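Local coordinates for protein homoprotocatechuate 2,3-dioxygenase (Brevibacterium fuscum, PDB 4Z6M) that uses iron(II) and molecular oxygen to cleave the aromatic ring of homoprotocatechuate, as an extradiol dioxygenase whose metal is held by a facial triad, at residues K30-N33 with F34-V38; I226-C229 with D230-A234. The protein carries 1 engineered substitution. All coordinates share one frame; numbering follows the deposited sequence.

Contact 1: K30-N33 with F34-V38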
ATOM      1  N   LYS A  30     -24.456  21.514   0.995  1.00 11.56           N
ATOM      2  CA  LYS A  30     -23.032  21.671   1.261  1.00 11.95           C
ATOM      3  C   LYS A  30     -22.529  20.441   2.022  1.00 10.73           C
ATOM      4  O   LYS A  30     -21.447  19.917   1.743  1.00 11.14           O
ATOM      5  CB  LYS A  30     -22.753  22.951   2.058  1.00 14.56           C
ATOM      6  CG  LYS A  30     -22.877  24.212   1.210  1.00 18.51           C
ATOM      7  CD  LYS A  30     -22.425  25.430   1.998  1.00 24.30           C
ATOM      8  CE  LYS A  30     -21.828  26.517   1.114  1.00 31.81           C
ATOM      9  NZ  LYS A  30     -21.217  27.583   1.977  1.00 35.16           N
ATOM     10  N   SER A  31     -23.323  19.972   2.980  1.00  9.39           N
ATOM     11  CA  SER A  31     -22.953  18.757   3.705  1.00  9.89           C
ATOM     12  C   SER A  31     -22.911  17.536   2.789  1.00 10.33           C
ATOM     13  O   SER A  31     -21.999  16.715   2.873  1.00 10.37           O
ATOM     14  CB  SER A  31     -23.882  18.534   4.885  1.00 11.28           C
ATOM     15  OG  SER A  31     -23.780  19.628   5.778  1.00 12.60           O
ATOM     16  N   ARG A  32     -23.871  17.434   1.869  1.00 10.45           N
ATOM     17  CA  ARG A  32     -23.845  16.344   0.884  1.00 10.50           C
ATOM     18  C   ARG A  32     -22.576  16.381   0.049  1.00  9.58           C
ATOM     19  O   ARG A  32     -21.959  15.340  -0.210  1.00 10.65           O
ATOM     20  CB  ARG A  32     -25.060  16.434  -0.056  1.00 11.42           C
ATOM     21  CG  ARG A  32     -25.273  15.144  -0.846  1.00 11.68           C
ATOM     22  CD  ARG A  32     -26.385  15.300  -1.886  1.00 10.97           C
ATOM     23  NE  ARG A  32     -26.784  14.035  -2.489  1.00 12.13           N
ATOM     24  CZ  ARG A  32     -26.076  13.388  -3.406  1.00 11.94           C
ATOM     25  NH1 ARG A  32     -24.935  13.892  -3.861  1.00 13.31           N
ATOM     26  NH2 ARG A  32     -26.534  12.245  -3.896  1.00 12.76           N
ATOM     27  N   ASN A  33     -22.170  17.569  -0.384  0.50 10.20           N
ATOM     28  CA  ASN A  33     -20.967  17.675  -1.193  0.50 11.22           C
ATOM     29  C   ASN A  33     -19.744  17.133  -0.433  0.50 10.54           C
ATOM     30  O   ASN A  33     -18.877  16.476  -1.013  0.50 11.67           O
ATOM     31  CB  ASN A  33     -20.751  19.121  -1.643  0.50 12.82           C
ATOM     32  CG  ASN A  33     -19.469  19.306  -2.428  0.50 15.13           C
ATOM     33  OD1 ASN A  33     -18.505  19.869  -1.916  0.50 19.82           O
ATOM     34  ND2 ASN A  33     -19.449  18.837  -3.668  0.50 17.06           N
ATOM     35  N   PHE A  34     -19.682  17.405   0.864  1.00  9.71           N
ATOM     36  CA  PHE A  34     -18.556  16.932   1.671  1.00  9.28           C
ATOM     37  C   PHE A  34     -18.621  15.409   1.833  1.00  8.29           C
ATOM     38  O   PHE A  34     -17.649  14.699   1.555  1.00  9.59           O
ATOM     39  CB  PHE A  34     -18.574  17.621   3.030  1.00  9.18           C
ATOM     40  CG  PHE A  34     -17.413  17.254   3.936  1.00  9.99           C
ATOM     41  CD1 PHE A  34     -16.167  17.843   3.746  1.00 11.58           C
ATOM     42  CD2 PHE A  34     -17.568  16.358   4.987  1.00  9.74           C
ATOM     43  CE1 PHE A  34     -15.097  17.534   4.592  1.00 11.87           C
ATOM     44  CE2 PHE A  34     -16.504  16.051   5.827  1.00  9.89           C
ATOM     45  CZ  PHE A  34     -15.281  16.644   5.628  1.00 10.46           C
ATOM     46  N   TYR A  35     -19.746  14.892   2.331  1.00  8.48           N
ATOM     47  CA  TYR A  35     -19.791  13.489   2.692  1.00  8.72           C
ATOM     48  C   TYR A  35     -19.913  12.533   1.508  1.00  8.79           C
ATOM     49  O   TYR A  35     -19.408  11.402   1.577  1.00  8.47           O
ATOM     50  CB  TYR A  35     -20.921  13.216   3.676  1.00  8.70           C
ATOM     51  CG  TYR A  35     -20.647  13.787   5.057  1.00  8.96           C
ATOM     52  CD1 TYR A  35     -19.820  13.120   5.947  1.00  8.82           C
ATOM     53  CD2 TYR A  35     -21.212  14.970   5.479  1.00  9.28           C
ATOM     54  CE1 TYR A  35     -19.550  13.626   7.206  1.00  8.18           C
ATOM     55  CE2 TYR A  35     -20.958  15.485   6.742  1.00  8.68           C
ATOM     56  CZ  TYR A  35     -20.128  14.808   7.602  1.00  8.90           C
ATOM     57  OH  TYR A  35     -19.829  15.276   8.848  1.00 10.51           O
ATOM     58  N   VAL A  36     -20.586  12.972   0.450  1.00  9.10           N
ATOM     59  CA  VAL A  36     -20.772  12.144  -0.733  1.00  9.61           C
ATOM     60  C   VAL A  36     -19.686  12.449  -1.749  1.00 10.14           C
ATOM     61  O   VAL A  36     -18.970  11.539  -2.175  1.00 13.12           O
ATOM     62  CB  VAL A  36     -22.183  12.308  -1.355  1.00 10.22           C
ATOM     63  CG1 VAL A  36     -22.326  11.456  -2.614  1.00 11.56           C
ATOM     64  CG2 VAL A  36     -23.241  11.912  -0.342  1.00 12.08           C
ATOM     65  N   ASP A  37     -19.570  13.689  -2.197  1.00 11.13           N
ATOM     66  CA  ASP A  37     -18.645  13.966  -3.296  1.00 12.85           C
ATOM     67  C   ASP A  37     -17.197  13.934  -2.860  1.00 12.11           C
ATOM     68  O   ASP A  37     -16.367  13.345  -3.554  1.00 16.11           O
ATOM     69  CB  ASP A  37     -18.979  15.265  -4.017  1.00 13.71           C
ATOM     70  CG  ASP A  37     -20.343  15.217  -4.635  1.00 17.73           C
ATOM     71  OD1 ASP A  37     -20.711  14.149  -5.167  1.00 22.13           O
ATOM     72  OD2 ASP A  37     -21.028  16.228  -4.592  1.00 23.59           O
ATOM     73  N   VAL A  38     -16.881  14.538  -1.715  1.00 10.11           N
ATOM     74  CA  VAL A  38     -15.490  14.499  -1.252  1.00 10.48           C
ATOM     75  C   VAL A  38     -15.153  13.149  -0.651  1.00  9.21           C
ATOM     76  O   VAL A  38     -14.201  12.511  -1.102  1.00 11.24           O
ATOM     77  CB  VAL A  38     -15.145  15.646  -0.289  1.00 10.23           C
ATOM     78  CG1 VAL A  38     -13.700  15.548   0.181  1.00 11.40           C
ATOM     79  CG2 VAL A  38     -15.434  16.999  -0.949  1.00 11.64           C
TER
HETATM   80  O   HOH W   1     -23.624  16.390  -3.666  1.00 17.28           O
HETATM   81  O   HOH W   2     -23.198  13.267  -6.017  1.00 24.31           O
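R32 and D37, five residues apart on helix 28-38, meet through water rather than directly. NH1 of R32 stands 4.4 Å from OD1 of D37, beyond a salt bridge, and two waters span the distance, both lying in the plane of the guanidinium at its edge. Each water accepts from NH1; one donates to OD2 and the other to OD1, so the carboxylate is gripped through both oxygens. OD2 has a further donor in the conformer of N33 described here, one of two: ND2 reaches its anti lone pair at 3.2 Å, a bent bond of 140° with the acceptor tilted from the amide plane. N33 itself is exposed, and this polar edge forms the loose side of the turn.

Below the guanidinium the packing becomes apolar. R32 is extended as far as NE, and the turn at chi4 (-76°) then sets NH1 over V36, with CG1 at 3.8 Å and CB under one face. Nearer the backbone, CG2 of the same valine touches CG of R32 at 3.9 Å.

The tight side belongs to Y35. With CG turned beside its own backbone N (chi1 -71°), the ring brings CD2 to 3.2 Å from the carbonyl oxygen of S31, which sits at the ring edge, while the backbone N of Y35 bonds that same oxygen at 2.9 Å. Farther on, V38 N bonds N33 O at 2.9 Å, closing a wider pi-type turn at the helix end.

R32 NE forms a salt bridge with E46, and Y35 OH a hydrogen bond with D260. The helix follows strand 15-25 and packs on one face of the mixed sheet of the first glyoxalase/dioxygenase-family region: S31 and Y35 on strands 15-25 and 64-68, and R32, Y35 and V36 on strand 50-54.

Contact 2: I226-C229 with D230-A234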
ATOM      1  N   ILE A 226      -4.100   8.663   3.082  0.50  6.55           N
ATOM      2  CA  ILE A 226      -3.266   9.591   2.328  0.50  6.64           C
ATOM      3  C   ILE A 226      -4.033  10.200   1.135  0.50  7.11           C
ATOM      4  O   ILE A 226      -3.954  11.406   0.877  0.50  7.52           O
ATOM      5  CB  ILE A 226      -1.972   8.909   1.833  0.50  7.25           C
ATOM      6  CG1 ILE A 226      -1.168   8.353   3.016  0.50  7.74           C
ATOM      7  CG2 ILE A 226      -1.131   9.886   1.030  0.50  7.39           C
ATOM      8  CD1 ILE A 226      -0.963   9.345   4.138  0.50  8.73           C
ATOM      9  N   GLN A 227      -4.798   9.379   0.422  1.00  6.74           N
ATOM     10  CA  GLN A 227      -5.576   9.880  -0.707  1.00  6.70           C
ATOM     11  C   GLN A 227      -6.587  10.941  -0.297  1.00  6.87           C
ATOM     12  O   GLN A 227      -6.854  11.869  -1.065  1.00  7.52           O
ATOM     13  CB  GLN A 227      -6.262   8.751  -1.456  1.00  7.31           C
ATOM     14  CG  GLN A 227      -7.409   9.157  -2.350  1.00  7.64           C
ATOM     15  CD  GLN A 227      -7.049  10.078  -3.518  1.00  8.14           C
ATOM     16  OE1 GLN A 227      -5.892  10.242  -3.906  1.00  9.17           O
ATOM     17  NE2 GLN A 227      -8.081  10.605  -4.145  1.00  9.07           N
ATOM     18  N   ILE A 228      -7.207  10.783   0.863  1.00  6.55           N
ATOM     19  CA  ILE A 228      -8.180  11.787   1.295  1.00  7.45           C
ATOM     20  C   ILE A 228      -7.462  13.132   1.413  1.00  7.62           C
ATOM     21  O   ILE A 228      -7.985  14.173   0.984  1.00  7.58           O
ATOM     22  CB  ILE A 228      -8.874  11.380   2.605  1.00  7.10           C
ATOM     23  CG1 ILE A 228      -9.706  10.123   2.386  1.00  7.32           C
ATOM     24  CG2 ILE A 228      -9.737  12.508   3.149  1.00  8.32           C
ATOM     25  CD1 ILE A 228     -10.215   9.445   3.635  1.00  8.42           C
ATOM     26  N   CYS A 229      -6.288  13.135   2.031  1.00  7.43           N
ATOM     27  CA  CYS A 229      -5.483  14.346   2.105  1.00  7.30           C
ATOM     28  C   CYS A 229      -5.152  14.913   0.739  1.00  7.46           C
ATOM     29  O   CYS A 229      -5.335  16.109   0.480  1.00  7.71           O
ATOM     30  CB  CYS A 229      -4.177  14.063   2.866  1.00  8.20           C
ATOM     31  SG  CYS A 229      -4.374  13.526   4.557  1.00 10.78           S
ATOM     32  N   ASP A 230      -4.704  14.026  -0.154  1.00  6.77           N
ATOM     33  CA  ASP A 230      -4.328  14.451  -1.491  1.00  7.24           C
ATOM     34  C   ASP A 230      -5.516  15.077  -2.236  1.00  7.44           C
ATOM     35  O   ASP A 230      -5.353  16.092  -2.929  1.00  8.17           O
ATOM     36  CB  ASP A 230      -3.780  13.276  -2.281  1.00  7.30           C
ATOM     37  CG  ASP A 230      -2.415  12.797  -1.800  1.00  8.08           C
ATOM     38  OD1 ASP A 230      -1.626  13.603  -1.274  1.00  8.18           O
ATOM     39  OD2 ASP A 230      -2.115  11.601  -2.066  1.00  7.60           O
ATOM     40  N   LYS A 231      -6.687  14.453  -2.113  1.00  7.49           N
ATOM     41  CA  LYS A 231      -7.895  14.935  -2.749  1.00  7.35           C
ATOM     42  C   LYS A 231      -8.303  16.314  -2.208  1.00  8.05           C
ATOM     43  O   LYS A 231      -8.684  17.204  -2.970  1.00  8.15           O
ATOM     44  CB  LYS A 231      -9.035  13.932  -2.598  1.00  7.97           C
ATOM     45  CG  LYS A 231     -10.300  14.340  -3.325  1.00  8.11           C
ATOM     46  CD  LYS A 231     -11.359  13.251  -3.265  1.00  8.67           C
ATOM     47  CE  LYS A 231     -12.567  13.587  -4.110  1.00  9.90           C
ATOM     48  NZ  LYS A 231     -13.598  12.533  -4.023  1.00 11.08           N
ATOM     49  N   MET A 232      -8.187  16.481  -0.895  1.00  7.55           N
ATOM     50  CA  MET A 232      -8.533  17.746  -0.285  1.00  7.99           C
ATOM     51  C   MET A 232      -7.549  18.830  -0.737  1.00  8.13           C
ATOM     52  O   MET A 232      -7.970  19.979  -0.979  1.00  9.13           O
ATOM     53  CB  MET A 232      -8.661  17.626   1.234  1.00  8.14           C
ATOM     54  CG  MET A 232      -9.850  16.758   1.644  1.00  9.85           C
ATOM     55  SD  MET A 232     -10.007  16.464   3.396  1.00 10.33           S
ATOM     56  CE  MET A 232     -10.575  18.090   3.910  1.00 11.32           C
ATOM     57  N   GLY A 233      -6.270  18.486  -0.919  1.00  7.78           N
ATOM     58  CA  GLY A 233      -5.349  19.439  -1.536  1.00  7.93           C
ATOM     59  C   GLY A 233      -5.791  19.813  -2.949  1.00  8.40           C
ATOM     60  O   GLY A 233      -5.800  20.995  -3.334  1.00  9.27           O
ATOM     61  N   ALA A 234      -6.146  18.814  -3.759  1.00  8.27           N
ATOM     62  CA  ALA A 234      -6.567  19.108  -5.131  1.00  8.16           C
ATOM     63  C   ALA A 234      -7.818  19.964  -5.197  1.00  9.19           C
ATOM     64  O   ALA A 234      -7.961  20.767  -6.123  1.00 10.09           O
ATOM     65  CB  ALA A 234      -6.781  17.803  -5.885  1.00  8.79           C
TER
HETATM   66  O   HOH W   3      -3.263   9.498  -3.318  1.00  8.59           O
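OD2 of D230 is gripped by two partners, a water at 2.7 Å and, in a salt bridge, R247 of the second subunit. The water donates a second hydrogen bond, 2.8 Å long, to OE1 of Q227, so it joins two side chains three residues apart whose flat ends are turned 72° to each other. Q227 gets there by a bend at chi2 (63°), which turns the amide toward the following turn; NE2 then lies 3.8 Å from CB of K231 and donates to the backbone oxygen of Y142 of the third subunit. OD2 of D230 also lies 3.7 Å from CG2 of I226 in the given conformer of that isoleucine, a methyl contact beside the charged group. OD1 bonds W296 of the second subunit, and the nearby arginine would probably favour an ionised carboxylate.

These residues form successive turns of the alpha-helix 222-234, with regular i to i+4 bonds such as K231 N to Q227 O at 2.8 Å. Its polar flank is buried between subunits of the tetramer, while the other flank covers a beta-sheet of the second glyoxalase-type region. There I228 and M232 lie side by side and point the same way. CG2 of I228 meets SD of M232 at 4.0 Å, and CG of M232 is 3.3 Å from the carbonyl oxygen of I228. I228 and C229 rest on L256, and M232 on I258, both of strand 254-259; I226 and C229 also touch P245.

From the N terminus, contact 1 comes first, on helix 28-38 after strand 15-25, and contact 2 follows much later, on helix 222-234 after strand 211-218. Both are local: each spans neighbouring turns of one helix and closes no long loop, and they stand in series, neither nested nor crossed. Their centres are about 14 Å apart, and they touch where K231 NZ approaches D37 O at 2.9 Å and V38 O at 3.0 Å, probable hydrogen bonds at the end of helix 28-38. V38 also packs loosely on M232. The lysine thus probably ties together helices of the two glyoxalase-type regions of the chain.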